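Local coordinates for CS1 fimbrial subunit A (Escherichia coli, PDB 4HJI), which forms the major pilin of CS1 fimbriae, surface filaments that let enterotoxigenic bacteria colonize the epithelium of specific host organs, at residues Thr57-Asn62 and Lys120-Gln125. Numbering follows the deposited sequence.
Sequences TVVHTN and KVSSTQ
Ser122 stands in for a backbone carbonyl where the pairing of strand 119-131 with its antiparallel neighbour breaks: its OG accepts the Val59 N-H at 2.8 Å, nearly straight (171°), and donates to Ser123 O. With OG set between the backbone N and the carbonyl carbon (chi1 74°), the hydroxyl turns toward Val59, while Ser122 N binds Val59 O in the carbonyl plane. Replacing Ser122 by an alanine would probably leave Val59 N without its acceptor and Ser123 O without this donor, the break less firmly held. An extra residue shifts the register by one between the pairs His60-Val121 and Thr57-Gln125. Beyond it, Gln125 O is gripped twice by Thr57, from opposite faces of its plane, by N at 2.9 Å and OG1 at 2.7 Å. In the conformer given, Val121 CG2 sits over the His60 ring (3.9 Å to the centroid, CH-pi), and CG1 meets Val58 CG2, a methyl at the ring edge, in plane. On the other side of the sheet, Thr57 and Val59 pack against Phe94 of strand 87-94. In this immunoglobulin-like chaperone-usher pilin fold, strand 49-61 runs between strands 119-131 and 25-29, with backbone hydrogen bonds joining Val58 with Leu28 and His60 with Asp26.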
# COMPACT_ATOMS: atom_id res chain seq x y z
N THR A 57 -2.01 6.26 -8.15
CA THR A 57 -1.32 5.20 -8.89
C THR A 57 -2.07 4.82 -10.16
O THR A 57 -3.23 5.20 -10.34
CB THR A 57 -1.19 3.92 -8.05
OG1 THR A 57 -2.50 3.35 -7.87
CG2 THR A 57 -0.60 4.22 -6.71
N VAL A 58 -1.41 4.07 -11.02
CA VAL A 58 -2.05 3.44 -12.16
C VAL A 58 -1.52 2.02 -12.30
O VAL A 58 -0.36 1.76 -11.98
CB VAL A 58 -1.83 4.19 -13.49
CG1 VAL A 58 -2.58 5.51 -13.48
CG2 VAL A 58 -0.34 4.39 -13.80
N VAL A 59 -2.38 1.12 -12.78
CA VAL A 59 -2.00 -0.24 -13.05
C VAL A 59 -1.62 -0.37 -14.52
O VAL A 59 -2.37 0.07 -15.40
CB VAL A 59 -3.15 -1.22 -12.70
CG1 VAL A 59 -2.78 -2.63 -13.12
CG2 VAL A 59 -3.45 -1.14 -11.22
N HIS A 60 -0.44 -0.95 -14.78
CA HIS A 60 -0.01 -1.30 -16.13
C HIS A 60 -0.16 -2.78 -16.34
O HIS A 60 0.19 -3.56 -15.48
CB HIS A 60 1.45 -0.99 -16.32
CG HIS A 60 1.75 0.45 -16.50
ND1 HIS A 60 2.55 0.91 -17.51
CD2 HIS A 60 1.39 1.53 -15.77
CE1 HIS A 60 2.65 2.23 -17.43
NE2 HIS A 60 1.96 2.62 -16.37
N THR A 61 -0.70 -3.18 -17.49
CA THR A 61 -0.81 -4.59 -17.79
C THR A 61 -0.51 -4.86 -19.24
O THR A 61 -0.63 -3.97 -20.08
CB THR A 61 -2.23 -5.10 -17.44
OG1 THR A 61 -2.32 -6.52 -17.66
CG2 THR A 61 -3.32 -4.37 -18.25
N ASN A 62 -0.14 -6.11 -19.53
CA ASN A 62 -0.02 -6.60 -20.90
C ASN A 62 -1.27 -7.32 -21.41
O ASN A 62 -1.25 -7.86 -22.51
CB ASN A 62 1.20 -7.51 -21.06
CG ASN A 62 1.02 -8.88 -20.43
OD1 ASN A 62 -0.06 -9.23 -19.92
ND2 ASN A 62 2.08 -9.67 -20.46
N LYS A 120 -1.42 -1.19 -21.73
CA LYS A 120 -2.67 -0.63 -21.28
C LYS A 120 -2.48 -0.12 -19.87
O LYS A 120 -1.78 -0.75 -19.07
CB LYS A 120 -3.73 -1.73 -21.32
CG LYS A 120 -4.17 -2.10 -22.74
CD LYS A 120 -5.45 -1.38 -23.15
CE LYS A 120 -6.10 -1.98 -24.39
NZ LYS A 120 -5.13 -2.31 -25.47
N VAL A 121 -3.05 1.05 -19.59
CA VAL A 121 -2.89 1.67 -18.28
C VAL A 121 -4.26 2.03 -17.73
O VAL A 121 -5.11 2.54 -18.46
CB VAL A 121 -1.97 2.95 -18.29
CG1 VAL A 121 -1.58 3.36 -16.89
CG2 VAL A 121 -0.76 2.77 -19.19
N SER A 122 -4.45 1.77 -16.44
CA SER A 122 -5.73 2.03 -15.78
C SER A 122 -5.94 3.52 -15.55
O SER A 122 -5.00 4.30 -15.61
CB SER A 122 -5.76 1.30 -14.43
OG SER A 122 -4.93 1.97 -13.49
N SER A 123 -7.18 3.92 -15.27
CA SER A 123 -7.41 5.25 -14.72
C SER A 123 -6.78 5.30 -13.32
O SER A 123 -6.40 4.28 -12.75
CB SER A 123 -8.91 5.52 -14.62
OG SER A 123 -9.53 4.51 -13.86
N THR A 124 -6.70 6.50 -12.75
CA THR A 124 -6.05 6.68 -11.45
C THR A 124 -6.78 5.92 -10.34
O THR A 124 -8.01 6.01 -10.21
CB THR A 124 -5.90 8.17 -11.10
OG1 THR A 124 -5.13 8.80 -12.13
CG2 THR A 124 -5.20 8.36 -9.78
N GLN A 125 -5.99 5.19 -9.56
CA GLN A 125 -6.44 4.44 -8.40
C GLN A 125 -5.70 4.91 -7.16
O GLN A 125 -4.46 5.09 -7.15
CB GLN A 125 -6.19 2.95 -8.58
CG GLN A 125 -6.65 2.40 -9.92
CD GLN A 125 -8.15 2.46 -10.13
OE1 GLN A 125 -8.63 2.57 -11.26
NE2 GLN A 125 -8.91 2.40 -9.04